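Local coordinates for ferrichrome ABC transporter substrate-binding protein (Staphylococcus pseudintermedius, PDB 5FLY) that probably binds iron-loaded ferrichrome as the substrate-binding component of an ABC transporter that imports this hydroxamate siderophore, at residues N174-F186 with W258-L272. Numbering follows the deposited sequence.
Sequences NWGRGSEVLYQAF and WYNDPYTLDVIRKDL. With 7PG (2,5,8,11,14,17,20,23-octaoxapentacosan-25-ol), chain P.
With chi1 at 60°, the amide of N260 sits between its own backbone N and carbonyl carbon, while the E180 chain, bent at chi2 (84°), curls back so that its carboxylate meets that amide. N260 ND2 donates to E180 OE2 at 2.9 Å; the bond is nearly straight and lies close to the amide plane, yet it reaches the oxygen from above the carboxylate plane. E180 OE2 also accepts from G176 N at 2.8 Å, on the syn side of the carboxylate, so two donors from different directions fix the group, and Q116 holds the other end of the N260 amide. One water ties the two loops together, accepting from G178 N and donating to Y259 O. In this class III solute-binding protein, a long helix (127-152) bridges two lobes, and these loops line the cleft between them. There W258 CD1 lies over one face of the R177 guanidinium, with R177 NE at the edge of the indole, 3.6 Å from W258 CD1; E162 forms a salt bridge with R177 NE through one carboxylate oxygen and accepts a hydrogen bond from W258 NE1 on the other. The bound polyether lays its O1 over the centre of the W258 ring and C13 over a face of W175. Behind the loops, the helical segments 179-185 and 262-272 cross at -68°. V181 is the knob, set among L265, I268, R269 and L272; its CG2 presses tightly on I268 CD1 at 3.3 Å. Farther along, the edge of F186 meets the backbone O of R269, CZ to O 3.9 Å.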
loop_
_atom_site.group_PDB
_atom_site.type_symbol
_atom_site.label_atom_id
_atom_site.label_comp_id
_atom_site.label_asym_id
_atom_site.label_seq_id
_atom_site.Cartn_x
_atom_site.Cartn_y
_atom_site.Cartn_z
ATOM N N ASN A 174 4.453 -6.988 -0.328
ATOM C CA ASN A 174 4.407 -5.601 0.145
ATOM C C ASN A 174 4.193 -4.620 -1.009
ATOM O O ASN A 174 5.019 -3.727 -1.230
ATOM C CB ASN A 174 5.714 -5.279 0.911
ATOM C CG ASN A 174 5.560 -4.149 1.932
ATOM O OD1 ASN A 174 5.440 -4.398 3.133
ATOM N ND2 ASN A 174 5.620 -2.912 1.468
ATOM N N TRP A 175 3.081 -4.771 -1.732
ATOM C CA TRP A 175 2.747 -3.836 -2.806
ATOM C C TRP A 175 1.287 -3.380 -2.738
ATOM O O TRP A 175 0.644 -3.133 -3.758
ATOM C CB TRP A 175 3.060 -4.463 -4.164
ATOM C CG TRP A 175 3.565 -3.439 -5.133
ATOM C CD1 TRP A 175 2.823 -2.683 -5.988
ATOM C CD2 TRP A 175 4.925 -3.019 -5.300
ATOM N NE1 TRP A 175 3.643 -1.827 -6.695
ATOM C CE2 TRP A 175 4.935 -2.017 -6.293
ATOM C CE3 TRP A 175 6.133 -3.413 -4.729
ATOM C CZ2 TRP A 175 6.109 -1.398 -6.715
ATOM C CZ3 TRP A 175 7.295 -2.803 -5.154
ATOM C CH2 TRP A 175 7.269 -1.799 -6.129
ATOM N N GLY A 176 0.766 -3.242 -1.524
ATOM C CA GLY A 176 -0.614 -2.846 -1.351
ATOM C C GLY A 176 -1.562 -3.933 -1.808
ATOM O O GLY A 176 -1.194 -5.100 -1.859
ATOM N N ARG A 177 -2.793 -3.528 -2.105
ATOM C CA ARG A 177 -3.862 -4.425 -2.512
ATOM C C ARG A 177 -4.092 -5.539 -1.493
ATOM O O ARG A 177 -4.481 -6.646 -1.853
ATOM C CB ARG A 177 -3.565 -5.016 -3.893
ATOM C CG ARG A 177 -3.579 -3.996 -5.006
ATOM C CD ARG A 177 -2.253 -3.273 -5.148
ATOM N NE ARG A 177 -2.262 -2.394 -6.316
ATOM C CZ ARG A 177 -1.395 -1.410 -6.523
ATOM N NH1 ARG A 177 -0.435 -1.154 -5.648
ATOM N NH2 ARG A 177 -1.499 -0.673 -7.617
ATOM N N GLY A 178 -3.872 -5.230 -0.219
ATOM C CA GLY A 178 -4.079 -6.213 0.831
ATOM C C GLY A 178 -2.915 -7.158 1.083
ATOM O O GLY A 178 -2.971 -7.973 2.001
ATOM N N SER A 179 -1.847 -7.043 0.296
ATOM C CA SER A 179 -0.722 -7.963 0.406
ATOM C C SER A 179 -0.074 -7.915 1.792
ATOM O O SER A 179 0.265 -8.955 2.358
ATOM C CB SER A 179 0.321 -7.671 -0.682
ATOM O OG SER A 179 0.856 -6.368 -0.556
ATOM N N GLU A 180 0.074 -6.718 2.351
ATOM C CA GLU A 180 0.689 -6.598 3.667
ATOM C C GLU A 180 -0.161 -7.306 4.715
ATOM O O GLU A 180 0.363 -8.048 5.546
ATOM C CB GLU A 180 0.885 -5.136 4.024
ATOM C CG GLU A 180 1.857 -4.434 3.091
ATOM C CD GLU A 180 1.233 -3.914 1.805
ATOM O OE1 GLU A 180 -0.010 -4.002 1.619
ATOM O OE2 GLU A 180 2.023 -3.382 0.986
ATOM N N VAL A 181 -1.467 -7.078 4.673
ATOM C CA VAL A 181 -2.352 -7.712 5.640
ATOM C C VAL A 181 -2.360 -9.240 5.472
ATOM O O VAL A 181 -2.256 -9.979 6.456
ATOM C CB VAL A 181 -3.774 -7.148 5.526
ATOM C CG1 VAL A 181 -4.755 -7.984 6.352
ATOM C CG2 VAL A 181 -3.785 -5.684 5.948
ATOM N N LEU A 182 -2.492 -9.708 4.234
ATOM C CA LEU A 182 -2.656 -11.129 3.952
ATOM C C LEU A 182 -1.387 -11.936 4.222
ATOM O O LEU A 182 -1.455 -12.957 4.907
ATOM C CB LEU A 182 -3.113 -11.323 2.513
ATOM C CG LEU A 182 -4.524 -10.808 2.226
ATOM C CD1 LEU A 182 -4.771 -10.690 0.728
ATOM C CD2 LEU A 182 -5.577 -11.706 2.910
ATOM N N TYR A 183 -0.239 -11.472 3.724
ATOM C CA TYR A 183 0.994 -12.258 3.786
ATOM C C TYR A 183 1.852 -11.982 5.019
ATOM O O TYR A 183 2.564 -12.880 5.492
ATOM C CB TYR A 183 1.837 -12.014 2.538
ATOM C CG TYR A 183 1.137 -12.397 1.261
ATOM C CD1 TYR A 183 0.764 -13.714 1.022
ATOM C CD2 TYR A 183 0.839 -11.442 0.301
ATOM C CE1 TYR A 183 0.123 -14.080 -0.171
ATOM C CE2 TYR A 183 0.189 -11.790 -0.879
ATOM C CZ TYR A 183 -0.160 -13.108 -1.103
ATOM O OH TYR A 183 -0.794 -13.448 -2.283
ATOM N N GLN A 184 1.828 -10.748 5.518
ATOM C CA GLN A 184 2.659 -10.396 6.666
ATOM C C GLN A 184 1.856 -10.415 7.963
ATOM O O GLN A 184 2.196 -11.162 8.888
ATOM C CB GLN A 184 3.319 -9.029 6.466
ATOM C CG GLN A 184 4.189 -8.968 5.214
ATOM C CD GLN A 184 4.903 -7.647 5.051
ATOM O OE1 GLN A 184 5.623 -7.194 5.953
ATOM N NE2 GLN A 184 4.680 -6.989 3.907
ATOM N N ALA A 185 0.810 -9.600 8.046
ATOM C CA ALA A 185 0.033 -9.491 9.289
ATOM C C ALA A 185 -0.713 -10.795 9.621
ATOM O O ALA A 185 -0.697 -11.232 10.777
ATOM C CB ALA A 185 -0.950 -8.331 9.208
ATOM N N PHE A 186 -1.377 -11.399 8.631
ATOM C CA PHE A 186 -2.132 -12.640 8.859
ATOM C C PHE A 186 -1.269 -13.889 8.631
ATOM O O PHE A 186 -1.661 -14.995 9.021
ATOM C CB PHE A 186 -3.364 -12.756 7.943
ATOM C CG PHE A 186 -4.473 -11.761 8.212
ATOM C CD1 PHE A 186 -4.515 -10.992 9.360
ATOM C CD2 PHE A 186 -5.498 -11.610 7.271
ATOM C CE1 PHE A 186 -5.567 -10.081 9.562
ATOM C CE2 PHE A 186 -6.546 -10.713 7.480
ATOM C CZ PHE A 186 -6.572 -9.948 8.620
ATOM N N TRP A 258 -5.656 -0.121 -2.618
ATOM C CA TRP A 258 -4.351 0.178 -3.216
ATOM C C TRP A 258 -3.259 0.467 -2.192
ATOM O O TRP A 258 -2.108 0.088 -2.399
ATOM C CB TRP A 258 -4.423 1.376 -4.157
ATOM C CG TRP A 258 -5.043 1.093 -5.478
ATOM C CD1 TRP A 258 -4.934 -0.054 -6.211
ATOM C CD2 TRP A 258 -5.897 1.970 -6.215
ATOM N NE1 TRP A 258 -5.670 0.059 -7.369
ATOM C CE2 TRP A 258 -6.270 1.294 -7.392
ATOM C CE3 TRP A 258 -6.383 3.271 -5.993
ATOM C CZ2 TRP A 258 -7.104 1.870 -8.346
ATOM C CZ3 TRP A 258 -7.220 3.840 -6.951
ATOM C CH2 TRP A 258 -7.568 3.139 -8.106
ATOM N N TYR A 259 -3.603 1.173 -1.119
ATOM C CA TYR A 259 -2.586 1.732 -0.217
ATOM C C TYR A 259 -2.273 0.827 0.992
ATOM O O TYR A 259 -2.938 -0.188 1.209
ATOM C CB TYR A 259 -3.035 3.144 0.214
ATOM C CG TYR A 259 -3.058 4.057 -0.996
ATOM C CD1 TYR A 259 -1.872 4.516 -1.539
ATOM C CD2 TYR A 259 -4.244 4.394 -1.632
ATOM C CE1 TYR A 259 -1.855 5.317 -2.664
ATOM C CE2 TYR A 259 -4.237 5.197 -2.775
ATOM C CZ TYR A 259 -3.036 5.644 -3.280
ATOM O OH TYR A 259 -3.000 6.436 -4.406
ATOM N N ASN A 260 -1.234 1.176 1.753
ATOM C CA ASN A 260 -0.838 0.388 2.919
ATOM C C ASN A 260 -0.518 1.264 4.130
ATOM O O ASN A 260 0.232 0.869 5.010
ATOM C CB ASN A 260 0.355 -0.542 2.585
ATOM C CG ASN A 260 1.616 0.201 2.123
ATOM O OD1 ASN A 260 1.729 1.420 2.215
ATOM N ND2 ASN A 260 2.582 -0.563 1.622
ATOM N N ASP A 261 -1.104 2.458 4.144
ATOM C CA ASP A 261 -1.060 3.353 5.303
ATOM C C ASP A 261 -1.967 2.844 6.443
ATOM O O ASP A 261 -2.851 2.013 6.226
ATOM C CB ASP A 261 -1.519 4.729 4.871
ATOM C CG ASP A 261 -2.952 4.703 4.424
ATOM O OD1 ASP A 261 -3.191 4.360 3.244
ATOM O OD2 ASP A 261 -3.846 4.941 5.284
ATOM N N PRO A 262 -1.800 3.383 7.661
ATOM C CA PRO A 262 -2.624 2.898 8.786
ATOM C C PRO A 262 -4.143 3.008 8.585
ATOM O O PRO A 262 -4.852 2.143 9.111
ATOM C CB PRO A 262 -2.162 3.777 9.958
ATOM C CG PRO A 262 -0.721 4.148 9.586
ATOM C CD PRO A 262 -0.737 4.306 8.096
ATOM N N TYR A 263 -4.656 4.034 7.903
ATOM C CA TYR A 263 -6.105 4.133 7.693
ATOM C C TYR A 263 -6.556 2.984 6.801
ATOM O O TYR A 263 -7.498 2.273 7.113
ATOM C CB TYR A 263 -6.505 5.465 7.055
ATOM C CG TYR A 263 -6.295 6.680 7.918
ATOM C CD1 TYR A 263 -7.212 7.023 8.907
ATOM C CD2 TYR A 263 -5.195 7.512 7.718
ATOM C CE1 TYR A 263 -7.023 8.149 9.690
ATOM C CE2 TYR A 263 -5.001 8.640 8.482
ATOM C CZ TYR A 263 -5.913 8.954 9.475
ATOM O OH TYR A 263 -5.731 10.081 10.256
ATOM N N THR A 264 -5.846 2.795 5.697
ATOM C CA THR A 264 -6.190 1.752 4.743
ATOM C C THR A 264 -6.022 0.389 5.382
ATOM O O THR A 264 -6.850 -0.497 5.175
ATOM C CB THR A 264 -5.337 1.832 3.463
ATOM O OG1 THR A 264 -5.547 3.100 2.821
ATOM C CG2 THR A 264 -5.725 0.721 2.513
ATOM N N LEU A 265 -4.957 0.231 6.166
ATOM C CA LEU A 265 -4.689 -1.025 6.859
ATOM C C LEU A 265 -5.855 -1.396 7.776
ATOM O O LEU A 265 -6.292 -2.541 7.781
ATOM C CB LEU A 265 -3.379 -0.939 7.648
ATOM C CG LEU A 265 -2.068 -0.945 6.861
ATOM C CD1 LEU A 265 -0.882 -0.595 7.787
ATOM C CD2 LEU A 265 -1.820 -2.276 6.158
ATOM N N ASP A 266 -6.388 -0.435 8.528
ATOM C CA ASP A 266 -7.516 -0.738 9.421
ATOM C C ASP A 266 -8.733 -1.225 8.630
ATOM O O ASP A 266 -9.355 -2.224 8.984
ATOM C CB ASP A 266 -7.898 0.486 10.269
ATOM C CG ASP A 266 -6.922 0.750 11.416
ATOM O OD1 ASP A 266 -6.178 -0.180 11.812
ATOM O OD2 ASP A 266 -6.922 1.895 11.943
ATOM N N VAL A 267 -9.050 -0.529 7.545
ATOM C CA VAL A 267 -10.202 -0.867 6.732
ATOM C C VAL A 267 -10.043 -2.234 6.066
ATOM O O VAL A 267 -10.969 -3.067 6.094
ATOM C CB VAL A 267 -10.437 0.220 5.661
ATOM C CG1 VAL A 267 -11.540 -0.182 4.691
ATOM C CG2 VAL A 267 -10.800 1.528 6.348
ATOM N N ILE A 268 -8.884 -2.477 5.467
ATOM C CA ILE A 268 -8.703 -3.715 4.710
ATOM C C ILE A 268 -8.536 -4.914 5.655
ATOM O O ILE A 268 -8.916 -6.025 5.308
ATOM C CB ILE A 268 -7.502 -3.646 3.730
ATOM C CG1 ILE A 268 -6.184 -3.394 4.452
ATOM C CG2 ILE A 268 -7.742 -2.584 2.671
ATOM C CD1 ILE A 268 -4.953 -3.660 3.582
ATOM N N ARG A 269 -7.987 -4.688 6.845
ATOM C CA ARG A 269 -7.863 -5.752 7.831
ATOM C C ARG A 269 -9.260 -6.239 8.153
ATOM O O ARG A 269 -9.538 -7.435 8.144
ATOM C CB ARG A 269 -7.172 -5.273 9.109
ATOM C CG ARG A 269 -6.998 -6.349 10.163
ATOM C CD ARG A 269 -6.753 -5.775 11.567
ATOM N NE ARG A 269 -7.850 -4.916 12.011
ATOM C CZ ARG A 269 -9.009 -5.357 12.497
ATOM N NH1 ARG A 269 -9.236 -6.651 12.629
ATOM N NH2 ARG A 269 -9.951 -4.491 12.843
ATOM N N LYS A 270 -10.142 -5.288 8.418
ATOM C CA LYS A 270 -11.504 -5.613 8.825
ATOM C C LYS A 270 -12.253 -6.332 7.719
ATOM O O LYS A 270 -12.919 -7.357 7.955
ATOM C CB LYS A 270 -12.249 -4.337 9.227
ATOM C CG LYS A 270 -13.507 -4.564 10.031
ATOM C CD LYS A 270 -14.182 -3.246 10.386
ATOM C CE LYS A 270 -13.350 -2.395 11.337
ATOM N NZ LYS A 270 -14.050 -1.117 11.677
ATOM N N ASP A 271 -12.138 -5.799 6.508
ATOM C CA ASP A 271 -12.877 -6.332 5.367
ATOM C C ASP A 271 -12.366 -7.723 5.012
ATOM O O ASP A 271 -13.152 -8.627 4.765
ATOM C CB ASP A 271 -12.758 -5.407 4.163
ATOM C CG ASP A 271 -13.614 -5.862 2.989
ATOM O OD1 ASP A 271 -14.837 -6.040 3.183
ATOM O OD2 ASP A 271 -13.073 -6.060 1.880
ATOM N N LEU A 272 -11.048 -7.893 4.987
ATOM C CA LEU A 272 -10.465 -9.175 4.619
ATOM C C LEU A 272 -10.810 -10.236 5.641
ATOM O O LEU A 272 -11.139 -11.358 5.286
ATOM C CB LEU A 272 -8.948 -9.079 4.474
ATOM C CG LEU A 272 -8.468 -8.378 3.215
ATOM C CD1 LEU A 272 -6.968 -8.178 3.312
ATOM C CD2 LEU A 272 -8.854 -9.185 1.978
HETATM C C2 7PG P . -2.275 3.472 -7.638
HETATM O O1 7PG P . -3.329 3.108 -8.486
HETATM C C3 7PG P . -3.179 1.835 -9.045
HETATM C C4 7PG P . -2.669 1.950 -10.478
HETATM O O2 7PG P . -2.854 0.747 -11.175
HETATM C C5 7PG P . -2.322 -0.382 -10.546
HETATM C C6 7PG P . -1.747 -1.369 -11.557
HETATM O O3 7PG P . -0.625 -2.001 -11.003
HETATM C C7 7PG P . 0.598 -1.332 -11.143
HETATM C C8 7PG P . 1.633 -1.980 -10.220
HETATM O O4 7PG P . 2.855 -1.284 -10.196
HETATM C C9 7PG P . 2.758 0.045 -9.786
HETATM C C10 7PG P . 4.033 0.577 -9.125
HETATM O O5 7PG P . 3.621 1.528 -8.175
HETATM C C11 7PG P . 4.558 1.952 -7.222
HETATM C C12 7PG P . 3.815 2.507 -6.003
HETATM O O6 7PG P . 4.119 1.755 -4.855
HETATM C C13 7PG P . 3.197 0.776 -4.460
HETATM C C14 7PG P . 1.925 1.433 -3.933
HETATM O O7 7PG P . 1.518 0.755 -2.780
HETATM C C15 7PG P . 0.813 1.533 -1.849
HETATM O O HOH W 1 -3.623 -2.759 0.813
#